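ABC transporter (Caldanaerobius, PDB 4G68) probably binds xylan-derived oligosaccharides outside the cell, as the solute-binding component of an ABC transporter, and hands them over for uptake. Local coordinates at residues C[155-163]-C[293-303]; C[114-122]-C[325-336]. All coordinates share one frame; numbering follows the deposited sequence.

In the fold
Contacts 1 and 2 lie on opposite sides of the chain's centre, their own centres about 41 Å apart, in a chain with the fold of a periplasmic-type binding protein. Both involve the long strand 144-160. Contact 1 is made by its C-terminal end and the start of the following helix; in contact 2, 114-122 runs beside it, L119 bonded by its backbone to I145 and resting on I148. Each is partly buried, the centre of contact 1 about 17 Å and that of contact 2 about 25 Å from the chain's centre. Contact 1 is regular antiparallel sheet closed by a surface salt bridge, whereas contact 2 joins a loop to the end of strand 317-325 by two backbone bonds and to helix 332-353 by side chains.

Contact 1. Residues C[155-163]-C[293-303]; sequences SVLYINKEL and VKGKIEAVRFP
L157 and V300, then I159 and E298, form hydrogen-bonded pairs of an antiparallel sheet in this solute-binding fold, the short strand axes 4.6 Å apart at closest approach. Y158-A299 and N160-I297 are the non-hydrogen-bonded pairs. Past the strand, K161 N bonds to K296 O at 2.8 Å as helix 161-166 begins. N160 suits this N-cap because its OD1 can accept from L163 N. On one face, L157 CG lies anti to the backbone N (chi1 177°), which lays the leucine beside V300 CG2 and brings CD2 to P303 CD; branched aliphatic side chains pack closely here. E298 shares this face, its CB 3.4 Å from K161 CE where the two chains cross at about a right angle. On the other face small A299 admits V156 CG1 at 3.5 Å, the same methyl that covers the centre of the Y158 ring. The tyrosine hydroxyl bonds to G278 O. At the exposed end a lysine suits position 296 because its long chain lies alongside E162 and carries NZ to the carboxylate. With an alanine in place of K296, E162 would probably lose this countercharge and turn more freely. K296 NZ meets E162 OE1 at 3.1 Å, from above the carboxylate plane.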
ATOM      1  N   SER C 155      -7.271   0.664  -0.502  1.00 17.29           N
ATOM      2  CA  SER C 155      -7.282   2.037  -1.112  1.00 19.79           C
ATOM      3  C   SER C 155      -8.238   2.968  -0.385  1.00 19.01           C
ATOM      4  O   SER C 155      -9.409   2.583  -0.149  1.00 20.96           O
ATOM      5  CB  SER C 155      -7.646   1.983  -2.605  1.00 19.15           C
ATOM      6  OG  SER C 155      -8.756   1.082  -2.864  1.00 18.56           O
ATOM      7  N   VAL C 156      -7.822   4.223  -0.161  1.00 16.79           N
ATOM      8  CA  VAL C 156      -8.682   5.145   0.581  1.00 19.48           C
ATOM      9  C   VAL C 156      -8.670   6.511  -0.085  1.00 21.65           C
ATOM     10  O   VAL C 156      -7.592   6.986  -0.423  1.00 18.91           O
ATOM     11  CB  VAL C 156      -8.148   5.365   2.011  1.00 17.37           C
ATOM     12  CG1 VAL C 156      -9.006   6.371   2.799  1.00 19.75           C
ATOM     13  CG2 VAL C 156      -8.084   4.033   2.757  1.00 19.09           C
ATOM     14  N   LEU C 157      -9.869   7.145  -0.213  1.00 19.51           N
ATOM     15  CA  LEU C 157      -9.962   8.575  -0.492  1.00 18.59           C
ATOM     16  C   LEU C 157     -10.078   9.285   0.860  1.00 18.80           C
ATOM     17  O   LEU C 157     -11.046   9.088   1.618  1.00 19.33           O
ATOM     18  CB  LEU C 157     -11.134   8.904  -1.466  1.00 18.02           C
ATOM     19  CG  LEU C 157     -11.447  10.386  -1.822  1.00 17.26           C
ATOM     20  CD1 LEU C 157     -10.264  11.138  -2.429  1.00 19.46           C
ATOM     21  CD2 LEU C 157     -12.669  10.452  -2.727  1.00 17.90           C
ATOM     22  N   TYR C 158      -9.108  10.167   1.136  1.00 20.19           N
ATOM     23  CA  TYR C 158      -9.124  11.004   2.333  1.00 22.57           C
ATOM     24  C   TYR C 158      -9.716  12.348   1.976  1.00 22.83           C
ATOM     25  O   TYR C 158      -9.293  12.963   1.010  1.00 22.23           O
ATOM     26  CB  TYR C 158      -7.697  11.210   2.858  1.00 21.04           C
ATOM     27  CG  TYR C 158      -7.021   9.919   3.240  1.00 20.64           C
ATOM     28  CD1 TYR C 158      -7.116   9.419   4.530  1.00 24.38           C
ATOM     29  CD2 TYR C 158      -6.225   9.230   2.329  1.00 22.57           C
ATOM     30  CE1 TYR C 158      -6.470   8.240   4.900  1.00 21.91           C
ATOM     31  CE2 TYR C 158      -5.587   8.044   2.685  1.00 21.37           C
ATOM     32  CZ  TYR C 158      -5.705   7.567   3.955  1.00 18.80           C
ATOM     33  OH  TYR C 158      -5.043   6.401   4.281  1.00 19.27           O
ATOM     34  N   ILE C 159     -10.699  12.788   2.775  1.00 22.94           N
ATOM     35  CA  ILE C 159     -11.423  14.044   2.585  1.00 21.99           C
ATOM     36  C   ILE C 159     -11.096  14.954   3.776  1.00 23.36           C
ATOM     37  O   ILE C 159     -11.354  14.569   4.920  1.00 22.73           O
ATOM     38  CB  ILE C 159     -12.973  13.741   2.589  1.00 22.22           C
ATOM     39  CG1 ILE C 159     -13.322  12.741   1.510  1.00 22.08           C
ATOM     40  CG2 ILE C 159     -13.863  15.003   2.520  1.00 20.00           C
ATOM     41  CD1 ILE C 159     -12.882  13.246   0.160  1.00 24.17           C
ATOM     42  N   ASN C 160     -10.526  16.132   3.526  1.00 25.15           N
ATOM     43  CA  ASN C 160     -10.423  17.147   4.576  1.00 22.49           C
ATOM     44  C   ASN C 160     -11.804  17.788   4.748  1.00 25.71           C
ATOM     45  O   ASN C 160     -12.154  18.676   3.951  1.00 22.95           O
ATOM     46  CB  ASN C 160      -9.390  18.226   4.196  1.00 22.44           C
ATOM     47  CG  ASN C 160      -9.193  19.262   5.303  1.00 21.26           C
ATOM     48  OD1 ASN C 160     -10.161  19.678   5.935  1.00 28.34           O
ATOM     49  ND2 ASN C 160      -7.962  19.654   5.565  1.00 22.84           N
ATOM     50  N   LYS C 161     -12.582  17.342   5.758  1.00 26.32           N
ATOM     51  CA  LYS C 161     -13.980  17.804   5.940  1.00 29.69           C
ATOM     52  C   LYS C 161     -14.059  19.324   6.100  1.00 26.35           C
ATOM     53  O   LYS C 161     -15.020  19.954   5.623  1.00 28.20           O
ATOM     54  CB  LYS C 161     -14.648  17.182   7.171  1.00 28.39           C
ATOM     55  CG  LYS C 161     -14.735  15.642   7.204  1.00 36.61           C
ATOM     56  CD  LYS C 161     -15.283  15.211   8.573  1.00 34.20           C
ATOM     57  CE  LYS C 161     -14.883  13.796   8.956  1.00 42.06           C
ATOM     58  NZ  LYS C 161     -15.056  13.396  10.397  1.00 42.67           N
ATOM     59  N   GLU C 162     -13.060  19.895   6.766  1.00 28.54           N
ATOM     60  CA  GLU C 162     -13.036  21.341   7.060  1.00 26.45           C
ATOM     61  C   GLU C 162     -12.959  22.124   5.754  1.00 29.62           C
ATOM     62  O   GLU C 162     -13.605  23.172   5.608  1.00 28.01           O
ATOM     63  CB  GLU C 162     -11.856  21.718   7.929  1.00 30.27           C
ATOM     64  CG  GLU C 162     -11.868  23.209   8.309  1.00 29.39           C
ATOM     65  CD  GLU C 162     -10.705  23.569   9.214  1.00 34.99           C
ATOM     66  OE1 GLU C 162     -10.918  23.599  10.447  1.00 36.04           O
ATOM     67  OE2 GLU C 162      -9.588  23.809   8.692  1.00 30.88           O
ATOM     68  N   LEU C 163     -12.191  21.601   4.794  1.00 26.97           N
ATOM     69  CA  LEU C 163     -12.005  22.316   3.522  1.00 27.79           C
ATOM     70  C   LEU C 163     -13.285  22.229   2.691  1.00 28.76           C
ATOM     71  O   LEU C 163     -13.696  23.235   2.064  1.00 29.23           O
ATOM     72  CB  LEU C 163     -10.746  21.830   2.754  1.00 24.53           C
ATOM     73  CG  LEU C 163      -9.417  22.495   3.258  1.00 24.87           C
ATOM     74  CD1 LEU C 163      -8.143  21.910   2.681  1.00 22.31           C
ATOM     75  CD2 LEU C 163      -9.392  24.002   3.069  1.00 23.87           C
ATOM     76  N   VAL C 293      -4.382  18.314  10.855  1.00 22.69           N
ATOM     77  CA  VAL C 293      -5.684  17.835  10.385  1.00 25.06           C
ATOM     78  C   VAL C 293      -6.283  16.694  11.250  1.00 25.42           C
ATOM     79  O   VAL C 293      -7.313  16.086  10.871  1.00 27.20           O
ATOM     80  CB  VAL C 293      -5.644  17.405   8.885  1.00 22.86           C
ATOM     81  CG1 VAL C 293      -5.363  18.606   7.910  1.00 23.14           C
ATOM     82  CG2 VAL C 293      -4.740  16.171   8.642  1.00 24.20           C
ATOM     83  N   LYS C 294      -5.643  16.330  12.357  1.00 26.05           N
ATOM     84  CA  LYS C 294      -6.222  15.226  13.166  1.00 27.72           C
ATOM     85  C   LYS C 294      -7.650  15.634  13.592  1.00 27.65           C
ATOM     86  O   LYS C 294      -7.875  16.750  14.070  1.00 27.31           O
ATOM     87  CB  LYS C 294      -5.322  14.893  14.355  1.00 31.57           C
ATOM     88  CG  LYS C 294      -6.019  14.195  15.506  1.00 33.03           C
ATOM     89  CD  LYS C 294      -5.507  12.783  15.642  1.00 36.07           C
ATOM     90  CE  LYS C 294      -6.167  11.989  16.759  1.00 37.69           C
ATOM     91  NZ  LYS C 294      -5.997  12.582  18.093  1.00 36.69           N
ATOM     92  N   GLY C 295      -8.609  14.749  13.352  1.00 26.63           N
ATOM     93  CA  GLY C 295     -10.030  14.999  13.678  1.00 27.86           C
ATOM     94  C   GLY C 295     -10.785  15.688  12.547  1.00 28.53           C
ATOM     95  O   GLY C 295     -11.999  15.701  12.541  1.00 31.06           O
ATOM     96  N   LYS C 296     -10.059  16.186  11.549  1.00 26.34           N
ATOM     97  CA  LYS C 296     -10.657  16.849  10.385  1.00 27.06           C
ATOM     98  C   LYS C 296     -10.846  15.952   9.146  1.00 27.27           C
ATOM     99  O   LYS C 296     -11.393  16.413   8.119  1.00 20.74           O
ATOM    100  CB  LYS C 296      -9.782  18.059  10.012  1.00 26.85           C
ATOM    101  CG  LYS C 296      -9.569  18.958  11.195  1.00 26.79           C
ATOM    102  CD  LYS C 296      -9.019  20.287  10.752  1.00 32.79           C
ATOM    103  CE  LYS C 296      -8.790  21.186  11.957  1.00 33.53           C
ATOM    104  NZ  LYS C 296      -8.195  22.472  11.472  1.00 31.59           N
ATOM    105  N   ILE C 297     -10.378  14.703   9.251  1.00 24.12           N
ATOM    106  CA  ILE C 297     -10.216  13.767   8.090  1.00 23.17           C
ATOM    107  C   ILE C 297     -11.179  12.586   8.093  1.00 26.38           C
ATOM    108  O   ILE C 297     -11.317  11.856   9.121  1.00 29.46           O
ATOM    109  CB  ILE C 297      -8.767  13.165   7.997  1.00 22.29           C
ATOM    110  CG1 ILE C 297      -7.667  14.258   7.792  1.00 23.44           C
ATOM    111  CG2 ILE C 297      -8.715  11.935   7.021  1.00 16.05           C
ATOM    112  CD1 ILE C 297      -8.018  15.471   6.924  1.00 26.36           C
ATOM    113  N   GLU C 298     -11.816  12.383   6.933  1.00 25.76           N
ATOM    114  CA  GLU C 298     -12.770  11.301   6.687  1.00 28.10           C
ATOM    115  C   GLU C 298     -12.212  10.397   5.575  1.00 27.90           C
ATOM    116  O   GLU C 298     -11.698  10.903   4.547  1.00 23.44           O
ATOM    117  CB  GLU C 298     -14.094  11.876   6.203  1.00 27.41           C
ATOM    118  CG  GLU C 298     -15.234  10.895   6.249  1.00 33.90           C
ATOM    119  CD  GLU C 298     -16.456  11.365   5.466  1.00 32.86           C
ATOM    120  OE1 GLU C 298     -16.429  12.497   4.926  1.00 36.31           O
ATOM    121  OE2 GLU C 298     -17.420  10.578   5.378  1.00 31.36           O
ATOM    122  N   ALA C 299     -12.298   9.083   5.800  1.00 24.61           N
ATOM    123  CA  ALA C 299     -11.967   8.061   4.823  1.00 21.22           C
ATOM    124  C   ALA C 299     -13.248   7.536   4.131  1.00 23.78           C
ATOM    125  O   ALA C 299     -14.203   7.083   4.787  1.00 25.56           O
ATOM    126  CB  ALA C 299     -11.237   6.882   5.507  1.00 26.00           C
ATOM    127  N   VAL C 300     -13.232   7.577   2.801  1.00 21.91           N
ATOM    128  CA  VAL C 300     -14.272   7.014   1.918  1.00 21.30           C
ATOM    129  C   VAL C 300     -13.701   6.095   0.792  1.00 22.25           C
ATOM    130  O   VAL C 300     -12.520   6.143   0.463  1.00 21.57           O
ATOM    131  CB  VAL C 300     -15.215   8.131   1.343  1.00 21.52           C
ATOM    132  CG1 VAL C 300     -15.797   9.006   2.465  1.00 19.57           C
ATOM    133  CG2 VAL C 300     -14.497   8.997   0.299  1.00 20.91           C
ATOM    134  N   ARG C 301     -14.551   5.237   0.256  1.00 23.70           N
ATOM    135  CA  ARG C 301     -14.247   4.466  -0.937  1.00 23.27           C
ATOM    136  C   ARG C 301     -13.951   5.373  -2.091  1.00 22.53           C
ATOM    137  O   ARG C 301     -14.407   6.530  -2.110  1.00 27.57           O
ATOM    138  CB  ARG C 301     -15.458   3.644  -1.337  1.00 26.26           C
ATOM    139  CG  ARG C 301     -15.624   2.432  -0.449  1.00 29.95           C
ATOM    140  CD  ARG C 301     -16.758   1.575  -0.945  1.00 30.30           C
ATOM    141  NE  ARG C 301     -16.930   0.568   0.067  1.00 32.56           N
ATOM    142  CZ  ARG C 301     -17.974   0.512   0.867  1.00 34.97           C
ATOM    143  NH1 ARG C 301     -18.953   1.409   0.721  1.00 36.04           N
ATOM    144  NH2 ARG C 301     -18.039  -0.446   1.781  1.00 39.86           N
ATOM    145  N   PHE C 302     -13.216   4.872  -3.069  1.00 21.23           N
ATOM    146  CA  PHE C 302     -13.086   5.648  -4.326  1.00 23.13           C
ATOM    147  C   PHE C 302     -14.480   5.669  -4.942  1.00 18.71           C
ATOM    148  O   PHE C 302     -15.249   4.721  -4.720  1.00 21.20           O
ATOM    149  CB  PHE C 302     -12.032   5.064  -5.268  1.00 23.73           C
ATOM    150  CG  PHE C 302     -11.616   6.020  -6.364  1.00 22.81           C
ATOM    151  CD1 PHE C 302     -10.612   7.012  -6.148  1.00 23.01           C
ATOM    152  CD2 PHE C 302     -12.296   5.997  -7.598  1.00 24.40           C
ATOM    153  CE1 PHE C 302     -10.256   7.896  -7.156  1.00 19.32           C
ATOM    154  CE2 PHE C 302     -11.951   6.889  -8.602  1.00 20.94           C
ATOM    155  CZ  PHE C 302     -10.933   7.818  -8.394  1.00 23.83           C
ATOM    156  N   PRO C 303     -14.834   6.775  -5.637  1.00 24.13           N
ATOM    157  CA  PRO C 303     -16.146   6.919  -6.225  1.00 24.46           C
ATOM    158  C   PRO C 303     -16.461   5.881  -7.319  1.00 25.91           C
ATOM    159  O   PRO C 303     -15.549   5.271  -7.941  1.00 27.00           O
ATOM    160  CB  PRO C 303     -16.087   8.315  -6.872  1.00 25.90           C
ATOM    161  CG  PRO C 303     -15.141   9.107  -6.061  1.00 26.32           C
ATOM    162  CD  PRO C 303     -14.158   8.103  -5.521  1.00 22.25           C
TER
HETATM  163  O   HOH W   1     -11.252   2.259  -2.243  1.00 27.77           O

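Contact 2. Residues C[114-122]-C[325-336]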
ATOM      1  N   GLY C 114      15.162 -19.585  -4.448  1.00 24.24           N
ATOM      2  CA  GLY C 114      15.616 -20.386  -3.269  1.00 22.93           C
ATOM      3  C   GLY C 114      16.207 -19.542  -2.142  1.00 23.99           C
ATOM      4  O   GLY C 114      17.039 -20.018  -1.338  1.00 22.95           O
ATOM      5  N   LYS C 115      15.822 -18.267  -2.105  1.00 21.71           N
ATOM      6  CA  LYS C 115      16.434 -17.296  -1.156  1.00 23.55           C
ATOM      7  C   LYS C 115      15.631 -17.105   0.111  1.00 25.31           C
ATOM      8  O   LYS C 115      16.093 -16.395   1.029  1.00 23.44           O
ATOM      9  CB  LYS C 115      16.557 -15.914  -1.788  1.00 23.55           C
ATOM     10  CG  LYS C 115      17.195 -15.934  -3.143  1.00 27.22           C
ATOM     11  CD  LYS C 115      18.620 -16.446  -3.082  1.00 26.50           C
ATOM     12  CE  LYS C 115      19.172 -16.189  -4.471  1.00 24.23           C
ATOM     13  NZ  LYS C 115      20.577 -16.484  -4.494  1.00 27.17           N
ATOM     14  N   VAL C 116      14.442 -17.730   0.159  1.00 26.16           N
ATOM     15  CA  VAL C 116      13.539 -17.613   1.341  1.00 27.09           C
ATOM     16  C   VAL C 116      13.226 -18.963   2.003  1.00 26.33           C
ATOM     17  O   VAL C 116      12.818 -19.923   1.317  1.00 28.23           O
ATOM     18  CB  VAL C 116      12.222 -16.911   0.946  1.00 29.48           C
ATOM     19  CG1 VAL C 116      11.386 -16.615   2.172  1.00 24.67           C
ATOM     20  CG2 VAL C 116      12.496 -15.594   0.202  1.00 29.20           C
ATOM     21  N   LEU C 117      13.391 -19.001   3.322  1.00 24.82           N
ATOM     22  CA  LEU C 117      13.081 -20.173   4.182  1.00 26.47           C
ATOM     23  C   LEU C 117      11.604 -20.520   4.151  1.00 27.28           C
ATOM     24  O   LEU C 117      10.779 -19.645   4.447  1.00 28.20           O
ATOM     25  CB  LEU C 117      13.510 -19.932   5.658  1.00 27.87           C
ATOM     26  CG  LEU C 117      13.328 -21.182   6.552  1.00 30.82           C
ATOM     27  CD1 LEU C 117      14.163 -22.351   6.014  1.00 31.82           C
ATOM     28  CD2 LEU C 117      13.657 -20.963   8.029  1.00 31.06           C
ATOM     29  N   GLN C 118      11.287 -21.761   3.766  1.00 25.57           N
ATOM     30  CA  GLN C 118       9.916 -22.303   3.843  1.00 25.97           C
ATOM     31  C   GLN C 118       9.476 -22.472   5.300  1.00 25.65           C
ATOM     32  O   GLN C 118      10.226 -23.000   6.154  1.00 26.31           O
ATOM     33  CB  GLN C 118       9.844 -23.650   3.141  1.00 24.40           C
ATOM     34  CG  GLN C 118       8.435 -24.174   2.918  1.00 27.01           C
ATOM     35  CD  GLN C 118       8.424 -25.662   2.628  1.00 26.89           C
ATOM     36  OE1 GLN C 118       9.397 -26.198   2.051  1.00 25.82           O
ATOM     37  NE2 GLN C 118       7.339 -26.351   3.031  1.00 23.05           N
ATOM     38  N   LEU C 119       8.267 -22.036   5.600  1.00 24.27           N
ATOM     39  CA  LEU C 119       7.857 -21.937   6.987  1.00 23.21           C
ATOM     40  C   LEU C 119       6.783 -22.938   7.425  1.00 23.55           C
ATOM     41  O   LEU C 119       6.427 -22.922   8.620  1.00 24.89           O
ATOM     42  CB  LEU C 119       7.394 -20.502   7.306  1.00 23.59           C
ATOM     43  CG  LEU C 119       8.355 -19.326   7.082  1.00 26.08           C
ATOM     44  CD1 LEU C 119       7.735 -17.991   7.531  1.00 24.64           C
ATOM     45  CD2 LEU C 119       9.701 -19.548   7.773  1.00 25.40           C
ATOM     46  N   ASP C 120       6.320 -23.843   6.542  1.00 22.46           N
ATOM     47  CA  ASP C 120       5.178 -24.710   6.914  1.00 24.61           C
ATOM     48  C   ASP C 120       5.476 -25.574   8.126  1.00 28.14           C
ATOM     49  O   ASP C 120       4.558 -25.907   8.909  1.00 32.17           O
ATOM     50  CB  ASP C 120       4.735 -25.597   5.765  1.00 30.75           C
ATOM     51  CG  ASP C 120       4.286 -24.789   4.601  1.00 31.72           C
ATOM     52  OD1 ASP C 120       3.043 -24.558   4.448  1.00 30.49           O
ATOM     53  OD2 ASP C 120       5.215 -24.301   3.918  1.00 29.16           O
ATOM     54  N   SER C 121       6.753 -25.942   8.292  1.00 27.14           N
ATOM     55  CA  SER C 121       7.152 -26.770   9.448  1.00 27.77           C
ATOM     56  C   SER C 121       7.056 -25.995  10.768  1.00 29.15           C
ATOM     57  O   SER C 121       7.029 -26.625  11.841  1.00 25.63           O
ATOM     58  CB  SER C 121       8.565 -27.366   9.301  1.00 26.27           C
ATOM     59  OG  SER C 121       9.553 -26.342   9.287  1.00 25.11           O
ATOM     60  N   TYR C 122       7.063 -24.666  10.687  1.00 22.20           N
ATOM     61  CA  TYR C 122       6.939 -23.823  11.891  1.00 26.94           C
ATOM     62  C   TYR C 122       5.529 -23.265  12.104  1.00 28.39           C
ATOM     63  O   TYR C 122       5.328 -22.426  12.979  1.00 32.12           O
ATOM     64  CB  TYR C 122       7.900 -22.666  11.917  1.00 25.11           C
ATOM     65  CG  TYR C 122       9.371 -22.960  11.747  1.00 28.36           C
ATOM     66  CD1 TYR C 122      10.226 -23.108  12.888  1.00 27.74           C
ATOM     67  CD2 TYR C 122       9.936 -23.003  10.470  1.00 28.05           C
ATOM     68  CE1 TYR C 122      11.571 -23.333  12.736  1.00 27.84           C
ATOM     69  CE2 TYR C 122      11.300 -23.228  10.293  1.00 31.00           C
ATOM     70  CZ  TYR C 122      12.100 -23.405  11.415  1.00 28.05           C
ATOM     71  OH  TYR C 122      13.423 -23.600  11.214  1.00 27.56           O
ATOM     72  N   VAL C 325      12.100 -14.745   6.318  1.00 26.96           N
ATOM     73  CA  VAL C 325      13.346 -15.204   6.895  1.00 24.00           C
ATOM     74  C   VAL C 325      14.212 -15.694   5.729  1.00 24.74           C
ATOM     75  O   VAL C 325      13.785 -16.536   4.921  1.00 23.72           O
ATOM     76  CB  VAL C 325      13.090 -16.390   7.887  1.00 25.88           C
ATOM     77  CG1 VAL C 325      14.404 -17.057   8.306  1.00 26.40           C
ATOM     78  CG2 VAL C 325      12.307 -15.904   9.135  1.00 21.56           C
ATOM     79  N   SER C 326      15.440 -15.203   5.683  1.00 26.12           N
ATOM     80  CA  SER C 326      16.389 -15.632   4.634  1.00 27.41           C
ATOM     81  C   SER C 326      16.750 -17.116   4.706  1.00 26.55           C
ATOM     82  O   SER C 326      16.918 -17.649   5.794  1.00 26.13           O
ATOM     83  CB  SER C 326      17.644 -14.787   4.700  1.00 29.94           C
ATOM     84  OG  SER C 326      17.316 -13.533   4.133  1.00 33.12           O
ATOM     85  N   ALA C 327      16.881 -17.763   3.539  1.00 27.84           N
ATOM     86  CA  ALA C 327      17.154 -19.210   3.477  1.00 26.77           C
ATOM     87  C   ALA C 327      18.525 -19.494   4.101  1.00 28.66           C
ATOM     88  O   ALA C 327      18.717 -20.533   4.730  1.00 30.78           O
ATOM     89  CB  ALA C 327      17.111 -19.707   2.016  1.00 24.29           C
ATOM     90  N   ASN C 328      19.445 -18.528   3.987  1.00 29.23           N
ATOM     91  CA  ASN C 328      20.835 -18.671   4.510  1.00 29.90           C
ATOM     92  C   ASN C 328      21.074 -18.094   5.908  1.00 31.32           C
ATOM     93  O   ASN C 328      22.221 -17.853   6.321  1.00 32.05           O
ATOM     94  CB  ASN C 328      21.864 -18.130   3.504  1.00 31.94           C
ATOM     95  CG  ASN C 328      21.864 -16.620   3.410  1.00 31.61           C
ATOM     96  OD1 ASN C 328      20.983 -15.935   3.975  1.00 31.54           O
ATOM     97  ND2 ASN C 328      22.844 -16.082   2.699  1.00 32.50           N
ATOM     98  N   SER C 329      20.000 -17.864   6.660  1.00 28.56           N
ATOM     99  CA  SER C 329      20.185 -17.504   8.061  1.00 31.91           C
ATOM    100  C   SER C 329      20.918 -18.676   8.746  1.00 34.09           C
ATOM    101  O   SER C 329      20.691 -19.861   8.435  1.00 33.85           O
ATOM    102  CB  SER C 329      18.863 -17.174   8.793  1.00 27.88           C
ATOM    103  OG  SER C 329      19.139 -16.722  10.135  1.00 24.36           O
ATOM    104  N   LYS C 330      21.834 -18.325   9.632  1.00 36.34           N
ATOM    105  CA  LYS C 330      22.514 -19.317  10.459  1.00 40.16           C
ATOM    106  C   LYS C 330      21.581 -19.807  11.594  1.00 43.31           C
ATOM    107  O   LYS C 330      21.674 -20.947  12.064  1.00 45.83           O
ATOM    108  CB  LYS C 330      23.753 -18.668  11.054  1.00 40.96           C
ATOM    109  CG  LYS C 330      24.658 -18.015  10.037  1.00 43.75           C
ATOM    110  CD  LYS C 330      25.528 -19.048   9.354  1.00 49.40           C
ATOM    111  CE  LYS C 330      26.747 -18.425   8.685  1.00 53.51           C
ATOM    112  NZ  LYS C 330      27.744 -17.905   9.667  1.00 54.12           N
ATOM    113  N   TYR C 331      20.662 -18.939  12.014  1.00 41.34           N
ATOM    114  CA  TYR C 331      19.799 -19.218  13.166  1.00 39.11           C
ATOM    115  C   TYR C 331      18.337 -19.241  12.762  1.00 36.82           C
ATOM    116  O   TYR C 331      17.533 -18.348  13.179  1.00 28.71           O
ATOM    117  CB  TYR C 331      20.017 -18.158  14.226  1.00 37.39           C
ATOM    118  CG  TYR C 331      21.447 -17.728  14.305  1.00 38.72           C
ATOM    119  CD1 TYR C 331      22.404 -18.541  14.906  1.00 36.15           C
ATOM    120  CD2 TYR C 331      21.845 -16.503  13.786  1.00 38.04           C
ATOM    121  CE1 TYR C 331      23.729 -18.145  14.971  1.00 37.53           C
ATOM    122  CE2 TYR C 331      23.166 -16.098  13.843  1.00 37.46           C
ATOM    123  CZ  TYR C 331      24.097 -16.914  14.443  1.00 38.32           C
ATOM    124  OH  TYR C 331      25.417 -16.477  14.501  1.00 40.97           O
ATOM    125  N   LYS C 332      18.005 -20.252  11.960  1.00 30.60           N
ATOM    126  CA  LYS C 332      16.672 -20.374  11.351  1.00 30.64           C
ATOM    127  C   LYS C 332      15.548 -20.512  12.370  1.00 32.84           C
ATOM    128  O   LYS C 332      14.528 -19.794  12.267  1.00 32.58           O
ATOM    129  CB  LYS C 332      16.621 -21.566  10.399  1.00 28.21           C
ATOM    130  CG  LYS C 332      17.451 -21.403   9.153  1.00 27.85           C
ATOM    131  CD  LYS C 332      17.439 -22.705   8.358  1.00 29.51           C
ATOM    132  CE  LYS C 332      18.337 -22.608   7.128  1.00 30.51           C
ATOM    133  NZ  LYS C 332      19.757 -22.337   7.474  1.00 29.58           N
ATOM    134  N   ASP C 333      15.720 -21.418  13.339  1.00 28.66           N
ATOM    135  CA  ASP C 333      14.706 -21.631  14.377  1.00 29.82           C
ATOM    136  C   ASP C 333      14.468 -20.288  15.149  1.00 29.25           C
ATOM    137  O   ASP C 333      13.334 -19.884  15.416  1.00 27.54           O
ATOM    138  CB  ASP C 333      15.133 -22.762  15.355  1.00 31.20           C
ATOM    139  CG  ASP C 333      14.862 -24.227  14.820  1.00 33.00           C
ATOM    140  OD1 ASP C 333      14.460 -24.379  13.632  1.00 30.86           O
ATOM    141  OD2 ASP C 333      15.047 -25.245  15.637  1.00 31.24           O
ATOM    142  N   GLU C 334      15.547 -19.600  15.493  1.00 29.96           N
ATOM    143  CA  GLU C 334      15.455 -18.349  16.283  1.00 32.05           C
ATOM    144  C   GLU C 334      14.846 -17.200  15.458  1.00 33.09           C
ATOM    145  O   GLU C 334      14.003 -16.429  15.972  1.00 27.09           O
ATOM    146  CB  GLU C 334      16.846 -17.968  16.806  1.00 32.58           C
ATOM    147  CG  GLU C 334      17.439 -19.074  17.706  1.00 34.61           C
ATOM    148  CD  GLU C 334      18.242 -20.213  16.988  1.00 35.91           C
ATOM    149  OE1 GLU C 334      18.297 -20.360  15.746  1.00 23.56           O
ATOM    150  OE2 GLU C 334      18.859 -21.017  17.729  1.00 43.29           O
ATOM    151  N   ALA C 335      15.284 -17.101  14.195  1.00 28.37           N
ATOM    152  CA  ALA C 335      14.744 -16.121  13.229  1.00 29.42           C
ATOM    153  C   ALA C 335      13.225 -16.230  12.956  1.00 27.92           C
ATOM    154  O   ALA C 335      12.522 -15.187  12.847  1.00 25.57           O
ATOM    155  CB  ALA C 335      15.524 -16.170  11.921  1.00 30.88           C
ATOM    156  N   VAL C 336      12.711 -17.462  12.853  1.00 25.33           N
ATOM    157  CA  VAL C 336      11.251 -17.682  12.707  1.00 24.62           C
ATOM    158  C   VAL C 336      10.535 -17.285  14.008  1.00 26.39           C
ATOM    159  O   VAL C 336       9.454 -16.701  13.934  1.00 22.57           O
ATOM    160  CB  VAL C 336      10.903 -19.154  12.313  1.00 24.67           C
ATOM    161  CG1 VAL C 336       9.373 -19.376  12.249  1.00 26.27           C
ATOM    162  CG2 VAL C 336      11.501 -19.504  10.968  1.00 25.86           C
TER
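Y122 OH donates to D333 OD1 at 2.7 Å, tying the loop after helix 108-112 to the strand-to-helix connection that leads into helix 332-353. The oxygen is met nearly along its C-O axis, and the ring and carboxylate planes stand 85° apart. A tyrosine suits the place because its ring can pack while its hydroxyl reaches the solvent-exposed aspartate. Two backbone bonds join the loop to the end of strand 317-325 around the single bridge of V116 with S326. L117 N donates to V325 O at 3.0 Å, and A327 N donates to K115 O from well above the carbonyl plane; L117 O, by contrast, is buried without a partner in the model. A327 lies close against the loop, in the type I turn from S326 to S329: its CB is 3.4 Å from G114 O, where a small side chain fits. G114 itself, with positive phi, ends the preceding helix in a Schellman motif. Farther in, L117 CG lies anti to the backbone N (chi1 -174°), which carries CD2 against K332 CB and V336 CG2. K332 lends only its aliphatic part here, since NZ turns back to S329 O. L119 CD2 completes this apolar patch against V336 CG2 at 3.7 Å. Both methyls of the branched V336 also work on Y122: CG1 touches its CG, and CG2 sits over the ring face, 3.8 Å from the centroid and 11° off the normal, a CH-pi contact.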